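Local coordinates for protein FkbI (Streptomyces hygroscopicus, PDB 1R2J) that binds FAD and probably oxidises an acyl group carried on acyl carrier protein, on the way to the methoxymalonyl extender unit of the polyketide FK520, at residues G58-A62 with W231-G235; L88-Q93 with G204-G209; D132-G138 with L196-P202; R226-A230 with T300-K304. All blocks are in the same frame, centred on the assembly; numbering follows the deposited sequence.

Contact 1 of 4, residues G58-A62 with W231-G235; sequences GEFTA and WGCVG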
# COMPACT_ATOMS: atom_id res chain seq x y z
N GLY A 58 5.43 1.67 -11.02
CA GLY A 58 4.83 2.82 -10.37
C GLY A 58 3.63 3.38 -11.11
O GLY A 58 2.56 3.56 -10.53
N GLU A 59 3.81 3.66 -12.40
CA GLU A 59 2.71 4.17 -13.20
C GLU A 59 1.60 3.13 -13.27
O GLU A 59 0.42 3.48 -13.35
CB GLU A 59 3.20 4.54 -14.60
CG GLU A 59 4.36 5.54 -14.55
CD GLU A 59 4.73 6.13 -15.89
OE1 GLU A 59 4.82 5.36 -16.88
OE2 GLU A 59 4.94 7.36 -15.96
N PHE A 60 1.97 1.86 -13.22
CA PHE A 60 0.97 0.80 -13.25
C PHE A 60 0.17 0.84 -11.95
O PHE A 60 -1.06 0.67 -11.96
CB PHE A 60 1.64 -0.58 -13.42
CG PHE A 60 0.69 -1.74 -13.23
CD1 PHE A 60 -0.52 -1.79 -13.92
CD2 PHE A 60 1.01 -2.78 -12.36
CE1 PHE A 60 -1.40 -2.86 -13.73
CE2 PHE A 60 0.14 -3.85 -12.16
CZ PHE A 60 -1.07 -3.89 -12.85
N THR A 61 0.88 1.07 -10.85
CA THR A 61 0.27 1.15 -9.53
C THR A 61 -0.64 2.38 -9.46
O THR A 61 -1.72 2.34 -8.88
CB THR A 61 1.36 1.24 -8.43
OG1 THR A 61 2.15 0.04 -8.44
CG2 THR A 61 0.74 1.41 -7.04
N ALA A 62 -0.18 3.46 -10.08
CA ALA A 62 -0.95 4.70 -10.13
C ALA A 62 -2.26 4.45 -10.87
O ALA A 62 -3.32 4.86 -10.43
CB ALA A 62 -0.15 5.80 -10.84
N TRP A 231 2.70 6.29 -5.42
CA TRP A 231 2.18 6.10 -6.77
C TRP A 231 0.68 5.87 -6.70
O TRP A 231 -0.06 6.28 -7.60
CB TRP A 231 2.86 4.91 -7.46
CG TRP A 231 4.21 5.24 -8.01
CD1 TRP A 231 5.42 4.80 -7.55
CD2 TRP A 231 4.50 6.08 -9.14
NE1 TRP A 231 6.44 5.31 -8.33
CE2 TRP A 231 5.90 6.10 -9.31
CE3 TRP A 231 3.70 6.82 -10.03
CZ2 TRP A 231 6.52 6.83 -10.33
CZ3 TRP A 231 4.32 7.54 -11.04
CH2 TRP A 231 5.72 7.54 -11.18
N GLY A 232 0.22 5.21 -5.64
CA GLY A 232 -1.19 4.97 -5.49
C GLY A 232 -1.92 6.30 -5.41
O GLY A 232 -3.00 6.47 -6.00
N CYS A 233 -1.32 7.25 -4.70
CA CYS A 233 -1.93 8.57 -4.55
C CYS A 233 -1.94 9.35 -5.85
O CYS A 233 -2.85 10.15 -6.09
CB CYS A 233 -1.21 9.36 -3.46
SG CYS A 233 -1.45 8.61 -1.84
N VAL A 234 -0.93 9.13 -6.68
CA VAL A 234 -0.91 9.78 -7.99
C VAL A 234 -2.16 9.27 -8.72
O VAL A 234 -2.82 10.01 -9.44
CB VAL A 234 0.34 9.39 -8.80
CG1 VAL A 234 0.25 9.97 -10.22
CG2 VAL A 234 1.59 9.92 -8.11
N GLY A 235 -2.47 7.98 -8.52
CA GLY A 235 -3.64 7.39 -9.16
C GLY A 235 -4.93 8.04 -8.69
O GLY A 235 -5.83 8.34 -9.49
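Residues 58-62 and 231-235 are short pieces of two helices that touch at Gly58, Ala62, Trp231 and Gly235. Their axes approach to 7.4 Å and cross at -44°, their N-to-C directions running broadly the same way. The backbones are nearest at Ala62 and Gly235, whose CA atoms are 3.9 Å apart. Glycine on one side and alanine on the other permit such an approach. There is also a CA-H...O contact, from Ala62 CA to Trp231 O at 3.1 Å.

Trp231 carries most of the side-chain contact. Its indole acts as a knob among Gly58, Glu59, Thr61 and Ala62. Gly58 CA sits over the face of the five-membered ring, 3.3 Å from the centroid and only 5° off the ring normal, a CH-pi contact. The bare CA of Gly58 lets the indole lie flat against the helix backbone. Glu59 N lies over the same face near the rim. Glu59 CG reaches the far end of the ring, 4.0 Å from Trp231 CZ3, with the carboxylate plane almost perpendicular to the indole. Thr61 crosses Trp231 at about a right angle. Its CG2, anti to the backbone N (OG1 at chi1 -63°), faces Trp231 CB, while OG1 bonds to Asn57 O in its own helix. Ala62 CB meets Val234 CB at 4.2 Å.

The contact joins helix 54-67 of the N-terminal region to helix 219-248 of the C-terminal region. Trp231 and Val234 also touch helix 262-287, at Cys282 among others, and Thr61 packs on Arg72 and Met75 of helix 69-88.

Contact 2 of 4, residues L88-Q93 with G204-G209; sequences LGDAGQ and GAVLAG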
# COMPACT_ATOMS: atom_id res chain seq x y z
N LEU A 88 15.79 -9.23 2.71
CA LEU A 88 16.25 -9.87 3.94
C LEU A 88 16.52 -11.37 3.78
O LEU A 88 17.54 -11.88 4.26
CB LEU A 88 15.21 -9.66 5.05
CG LEU A 88 14.75 -8.23 5.34
CD1 LEU A 88 13.66 -8.25 6.40
CD2 LEU A 88 15.92 -7.39 5.79
N GLY A 89 15.61 -12.08 3.12
CA GLY A 89 15.77 -13.51 2.93
C GLY A 89 17.06 -13.91 2.22
O GLY A 89 17.73 -13.07 1.62
N ASP A 90 17.40 -15.20 2.30
CA ASP A 90 18.60 -15.69 1.64
C ASP A 90 18.26 -16.22 0.25
O ASP A 90 17.19 -15.92 -0.30
CB ASP A 90 19.27 -16.80 2.47
CG ASP A 90 18.33 -17.95 2.78
OD1 ASP A 90 17.64 -18.42 1.86
OD2 ASP A 90 18.30 -18.40 3.95
N ALA A 91 19.17 -17.00 -0.32
CA ALA A 91 18.98 -17.57 -1.65
C ALA A 91 17.80 -18.54 -1.69
O ALA A 91 16.96 -18.47 -2.59
CB ALA A 91 20.25 -18.27 -2.11
N GLY A 92 17.76 -19.45 -0.73
CA GLY A 92 16.68 -20.43 -0.68
C GLY A 92 15.35 -19.81 -0.31
O GLY A 92 14.30 -20.23 -0.81
N GLN A 93 15.38 -18.83 0.58
CA GLN A 93 14.17 -18.15 1.03
C GLN A 93 13.56 -17.32 -0.09
O GLN A 93 12.36 -17.40 -0.35
CB GLN A 93 14.50 -17.27 2.23
CG GLN A 93 14.49 -18.04 3.53
CD GLN A 93 15.08 -17.28 4.69
OE1 GLN A 93 14.89 -17.65 5.85
NE2 GLN A 93 15.83 -16.22 4.39
N GLY A 204 13.30 -22.13 8.95
CA GLY A 204 13.53 -21.53 7.65
C GLY A 204 12.55 -20.42 7.32
O GLY A 204 12.76 -19.67 6.36
N ALA A 205 11.49 -20.31 8.11
CA ALA A 205 10.47 -19.29 7.90
C ALA A 205 11.01 -17.94 8.32
O ALA A 205 10.57 -16.90 7.82
CB ALA A 205 9.22 -19.63 8.70
N VAL A 206 11.96 -17.94 9.25
CA VAL A 206 12.56 -16.70 9.73
C VAL A 206 13.63 -16.23 8.77
O VAL A 206 14.70 -16.83 8.66
CB VAL A 206 13.18 -16.90 11.12
CG1 VAL A 206 13.70 -15.58 11.65
CG2 VAL A 206 12.15 -17.49 12.06
N LEU A 207 13.35 -15.13 8.07
CA LEU A 207 14.28 -14.58 7.10
C LEU A 207 15.67 -14.34 7.68
O LEU A 207 15.81 -13.97 8.84
CB LEU A 207 13.71 -13.27 6.54
CG LEU A 207 12.40 -13.39 5.75
CD1 LEU A 207 11.90 -12.01 5.37
CD2 LEU A 207 12.60 -14.25 4.51
N ALA A 208 16.69 -14.55 6.85
CA ALA A 208 18.07 -14.35 7.27
C ALA A 208 18.27 -12.86 7.48
O ALA A 208 17.63 -12.03 6.82
CB ALA A 208 19.02 -14.87 6.20
N GLY A 209 19.16 -12.49 8.39
CA GLY A 209 19.36 -11.08 8.64
C GLY A 209 18.33 -10.58 9.63
O GLY A 209 18.21 -9.39 9.88
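Gly204 and Gln93 meet at the start of segment 204-209, where the Gly204 carbonyl oxygen lies 3.7 Å from Gln93 CG. The Gln93 side chain is extended beyond CG and runs across to the other segment. Ala205 bonds through its backbone to Val167 of strand 164-169. Val206 turns its side chain away from 88-93 and packs on Val127 and Leu129 of strand 126-130. Leu207 makes the main apolar contact. Its CD2 lies 3.6 Å from Gly89 CA, and its CD1 is 4.1 Å from Leu88 CB. With CG beside the backbone N (chi1 -63°), the two methyl groups reach the bend between two helices.

That bend joins helix 69-88 to helix 91-100 of the N-terminal domain and lies against the loop after strand 199-202. Gly89 leaves the helical conformation, and Asp90 is the N-cap of the next helix. Asp90 OD1 accepts from Gln93 N at 2.6 Å, nearly along its C-O axis, with an N-H...O angle of 164°.

Ala208 CB then lies 4.2 Å from Asp90 CB and 3.9 Å from Leu88 O. At the end, Gly209 has a positive phi of 85°, and its CA is 5.8 Å from that of Leu88.

Contact 3 of 4, residues D132-G138 with L196-P202; sequences DTAVVDG and LDQVRVP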
# COMPACT_ATOMS: atom_id res chain seq x y z
N ASP A 132 15.06 -26.54 15.13
CA ASP A 132 14.60 -26.58 13.74
C ASP A 132 13.30 -25.81 13.60
O ASP A 132 12.72 -25.75 12.52
CB ASP A 132 14.33 -28.04 13.34
CG ASP A 132 13.28 -28.70 14.22
OD1 ASP A 132 12.82 -29.82 13.90
OD2 ASP A 132 12.90 -28.09 15.25
N THR A 133 12.85 -25.20 14.69
CA THR A 133 11.57 -24.50 14.69
C THR A 133 11.54 -23.12 15.36
O THR A 133 12.25 -22.87 16.34
CB THR A 133 10.52 -25.41 15.37
OG1 THR A 133 10.48 -26.67 14.69
CG2 THR A 133 9.15 -24.79 15.34
N ALA A 134 10.72 -22.22 14.82
CA ALA A 134 10.58 -20.87 15.36
C ALA A 134 9.18 -20.70 15.96
O ALA A 134 8.19 -21.21 15.43
CB ALA A 134 10.81 -19.83 14.27
N VAL A 135 9.11 -19.99 17.08
CA VAL A 135 7.84 -19.75 17.74
C VAL A 135 7.56 -18.25 17.81
O VAL A 135 8.32 -17.49 18.41
CB VAL A 135 7.83 -20.33 19.18
CG1 VAL A 135 6.46 -20.15 19.80
CG2 VAL A 135 8.22 -21.80 19.15
N VAL A 136 6.48 -17.82 17.17
CA VAL A 136 6.11 -16.41 17.17
C VAL A 136 4.87 -16.22 18.02
O VAL A 136 3.91 -16.99 17.91
CB VAL A 136 5.83 -15.88 15.74
CG1 VAL A 136 4.84 -16.78 15.04
CG2 VAL A 136 5.29 -14.45 15.81
N ASP A 137 4.89 -15.20 18.86
CA ASP A 137 3.76 -14.92 19.73
C ASP A 137 3.53 -13.42 19.81
O ASP A 137 4.43 -12.66 20.17
CB ASP A 137 4.05 -15.47 21.13
CG ASP A 137 2.80 -15.54 21.98
OD1 ASP A 137 1.95 -16.41 21.70
OD2 ASP A 137 2.67 -14.73 22.92
N GLY A 138 2.33 -12.99 19.46
CA GLY A 138 2.02 -11.58 19.49
C GLY A 138 0.68 -11.22 18.90
O GLY A 138 -0.23 -12.05 18.83
N LEU A 196 -1.62 -14.07 17.22
CA LEU A 196 -0.62 -15.13 17.17
C LEU A 196 -0.38 -15.75 18.54
O LEU A 196 0.35 -15.20 19.37
CB LEU A 196 0.69 -14.58 16.61
CG LEU A 196 0.63 -13.91 15.24
CD1 LEU A 196 1.98 -13.30 14.92
CD2 LEU A 196 0.24 -14.92 14.17
N ASP A 197 -0.99 -16.91 18.78
CA ASP A 197 -0.86 -17.62 20.05
C ASP A 197 0.07 -18.83 19.89
O ASP A 197 -0.35 -19.88 19.42
CB ASP A 197 -2.25 -18.05 20.53
CG ASP A 197 -2.20 -18.91 21.79
OD1 ASP A 197 -1.40 -18.60 22.70
OD2 ASP A 197 -2.97 -19.89 21.86
N GLN A 198 1.33 -18.65 20.26
CA GLN A 198 2.34 -19.71 20.15
C GLN A 198 2.27 -20.42 18.81
O GLN A 198 1.89 -21.58 18.74
CB GLN A 198 2.15 -20.75 21.26
CG GLN A 198 2.45 -20.25 22.66
CD GLN A 198 3.88 -19.78 22.81
OE1 GLN A 198 4.82 -20.55 22.63
NE2 GLN A 198 4.05 -18.51 23.17
N VAL A 199 2.66 -19.72 17.74
CA VAL A 199 2.63 -20.30 16.41
C VAL A 199 3.97 -20.94 16.07
O VAL A 199 5.00 -20.26 16.07
CB VAL A 199 2.30 -19.23 15.34
CG1 VAL A 199 2.36 -19.84 13.95
CG2 VAL A 199 0.92 -18.65 15.61
N ARG A 200 3.96 -22.23 15.76
CA ARG A 200 5.18 -22.94 15.42
C ARG A 200 5.39 -23.05 13.91
O ARG A 200 4.51 -23.51 13.18
CB ARG A 200 5.19 -24.36 16.02
CG ARG A 200 5.32 -24.42 17.53
CD ARG A 200 4.00 -24.14 18.23
NE ARG A 200 4.13 -24.20 19.69
CZ ARG A 200 3.11 -24.09 20.53
NH1 ARG A 200 1.88 -23.93 20.07
NH2 ARG A 200 3.32 -24.15 21.84
N VAL A 201 6.56 -22.62 13.45
CA VAL A 201 6.89 -22.69 12.03
C VAL A 201 8.35 -23.09 11.87
O VAL A 201 9.15 -22.96 12.79
CB VAL A 201 6.66 -21.32 11.33
CG1 VAL A 201 5.18 -20.99 11.33
CG2 VAL A 201 7.45 -20.24 12.02
N PRO A 202 8.72 -23.60 10.68
CA PRO A 202 10.10 -24.01 10.42
C PRO A 202 11.08 -22.87 10.66
O PRO A 202 10.76 -21.70 10.42
CB PRO A 202 10.06 -24.43 8.95
CG PRO A 202 8.67 -24.95 8.79
CD PRO A 202 7.85 -23.92 9.54
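Asp137 OD1 accepts from Gln198 N at 2.7 Å. The N-H...O angle is 164°, and the oxygen uses its anti lone pair. The other oxygen, OD2, forms a salt bridge with Arg126. Asp137 CG is anti to the backbone N (chi1 -165°), which brings the carboxylate to the corner that segment 196-202 turns at Asp197 and Gln198. Gln198 bends its side chain back, and its OE1 lies 3.3 Å from Val135 CG1.

Strand 133-138 runs antiparallel to 199-202. Ala134 with Val201 and Val136 with Val199 are hydrogen-bonded pairs. Ala134 N meets Val201 O at 2.7 Å. Beyond Val136 the register shifts by one, a beta bulge, and Gly138 pairs with Leu196 through two further bonds.

Ala134, Val136, Leu196, Val199 and Val201 share one face. There Val136 CG1 lies beside Val199 CB at 3.5 Å, the two side chains pointing the same way. The Val136 and Leu196 side chains cross at a slant, CG2 of the valine 3.6 Å from CD1 of the leucine. Val199 and Val201 go on to cover Val166 and Val168 of strand 164-169. Val135 and Arg200 occupy the opposite face.

This pairing belongs to the beta domain in the middle of the acyl-CoA dehydrogenase fold. Asp137 OD1 and Asp197 OD1 are 4.1 Å apart. The salt bridge to Arg126 probably offsets some of the repulsion and favours a charged Asp137.

Contact 4 of 4, residues R226-A230 with T300-K304; sequences RKSVA and TILAK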
# COMPACT_ATOMS: atom_id res chain seq x y z
N ARG A 226 5.94 2.89 0.90
CA ARG A 226 5.95 4.34 0.86
C ARG A 226 5.99 4.71 -0.62
O ARG A 226 5.30 5.63 -1.06
CB ARG A 226 7.17 4.91 1.59
CG ARG A 226 6.92 5.08 3.07
CD ARG A 226 8.13 5.54 3.85
NE ARG A 226 7.82 5.49 5.27
CZ ARG A 226 8.73 5.43 6.24
NH1 ARG A 226 10.02 5.42 5.95
NH2 ARG A 226 8.33 5.38 7.51
N LYS A 227 6.79 3.96 -1.39
CA LYS A 227 6.90 4.20 -2.82
C LYS A 227 5.60 3.83 -3.52
O LYS A 227 5.12 4.54 -4.41
CB LYS A 227 8.05 3.37 -3.41
CG LYS A 227 8.17 3.46 -4.94
CD LYS A 227 9.40 2.70 -5.46
CE LYS A 227 9.19 1.19 -5.42
NZ LYS A 227 10.41 0.46 -5.86
N SER A 228 5.03 2.71 -3.10
CA SER A 228 3.79 2.21 -3.67
C SER A 228 2.61 3.11 -3.31
O SER A 228 1.78 3.41 -4.15
CB SER A 228 3.53 0.78 -3.18
OG SER A 228 2.47 0.19 -3.91
N VAL A 229 2.54 3.53 -2.05
CA VAL A 229 1.46 4.41 -1.62
C VAL A 229 1.55 5.73 -2.38
O VAL A 229 0.53 6.28 -2.78
CB VAL A 229 1.51 4.69 -0.11
CG1 VAL A 229 0.60 5.89 0.24
CG2 VAL A 229 1.05 3.45 0.66
N ALA A 230 2.78 6.21 -2.58
CA ALA A 230 2.98 7.47 -3.30
C ALA A 230 2.39 7.38 -4.72
O ALA A 230 1.67 8.26 -5.16
CB ALA A 230 4.47 7.82 -3.34
N THR A 300 11.90 8.98 -1.22
CA THR A 300 10.73 8.13 -1.12
C THR A 300 9.78 8.64 -0.03
O THR A 300 8.57 8.66 -0.21
CB THR A 300 11.13 6.67 -0.83
OG1 THR A 300 11.84 6.13 -1.96
CG2 THR A 300 9.89 5.81 -0.56
N ILE A 301 10.34 9.05 1.10
CA ILE A 301 9.52 9.59 2.19
C ILE A 301 8.84 10.85 1.64
O ILE A 301 7.65 11.10 1.86
CB ILE A 301 10.39 10.00 3.41
CG1 ILE A 301 10.95 8.74 4.11
CG2 ILE A 301 9.56 10.82 4.39
CD1 ILE A 301 12.09 9.04 5.08
N LEU A 302 9.62 11.64 0.92
CA LEU A 302 9.13 12.87 0.32
C LEU A 302 7.98 12.60 -0.65
O LEU A 302 6.95 13.28 -0.60
CB LEU A 302 10.28 13.56 -0.42
CG LEU A 302 9.92 14.81 -1.22
CD1 LEU A 302 9.48 15.90 -0.28
CD2 LEU A 302 11.13 15.25 -2.02
N ALA A 303 8.14 11.60 -1.51
CA ALA A 303 7.10 11.26 -2.49
C ALA A 303 5.80 10.83 -1.83
O ALA A 303 4.72 11.26 -2.22
CB ALA A 303 7.60 10.17 -3.41
N LYS A 304 5.90 9.95 -0.85
CA LYS A 304 4.72 9.47 -0.17
C LYS A 304 4.02 10.64 0.51
O LYS A 304 2.81 10.81 0.38
CB LYS A 304 5.10 8.39 0.87
CG LYS A 304 3.91 7.80 1.60
CD LYS A 304 3.58 8.57 2.87
CE LYS A 304 2.16 8.26 3.34
NZ LYS A 304 1.68 9.25 4.36
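Arg226 and Ile301 lie side by side and point the same way. The Arg226 chain is extended from CG to NE and passes across helix 297-322, over Thr300 and toward Ile301. Arg226 CB meets Thr300 CG2 at 3.6 Å. Farther out, NH1 is 3.9 Å from Ile301 CG1. The approach to the guanidinium is oblique. Arg226 NE donates to Glu347 O, which helps to hold the guanidinium in place.

Thr300 turns its methyl toward Arg226 and Lys227. With OG1 beside the backbone N (chi1 -67°), CG2 points across and lies 3.7 Å from Lys227 N, while OG1 bonds to Met296 O one helical turn earlier. The methyl thus faces the other helix and the hydroxyl serves its own.

Val229 and Lys304 also lie side by side, with Val229 CG1 4.1 Å from Lys304 CG. The Val229 side chain is about 8 Å from the bound FAD. Lys304 CB rests against Arg226 O at 3.4 Å. The lysine then bends at chi2 (-89°), and its ammonium group leaves the contact for the carbonyl oxygens of Met343 and Gly348. Lys227 likewise sends its NZ away, to Glu42 and Ser54. Ala230 CB fits close to the Lys304 backbone and meets Ala303 CB at 3.9 Å.

The two segment axes approach to 8.1 Å at an angle of 32°. The contact joins helix 219-248 to helix 297-322 within the C-terminal helical domain. Helix 262-287 touches both, through Cys282 on Ala230 and Val281 on Ala303. Helix 350-361 covers Arg226 and Ile301 with Met356.

How the contacts relate
Contacts 1 and 4 are buried helix pairs that share helix 219-248. They lie side by side, with centres 10 Å apart, and Thr61 CG2 touches Ser228 O between them. Both rely on apolar contact and small residues, and in contact 4 the charged ends of Arg226, Lys227 and Lys304 find partners outside the pair. Contacts 2 and 3 are only partly buried and lie farther from the chain centre. They meet where Val206 CG2 packs on Ala134 CB. Contact 3 is held by backbone hydrogen bonds between strands, whereas contact 2 sets a helix corner against a loop. Contacts 1 and 3 lie on opposite sides of the chain centre.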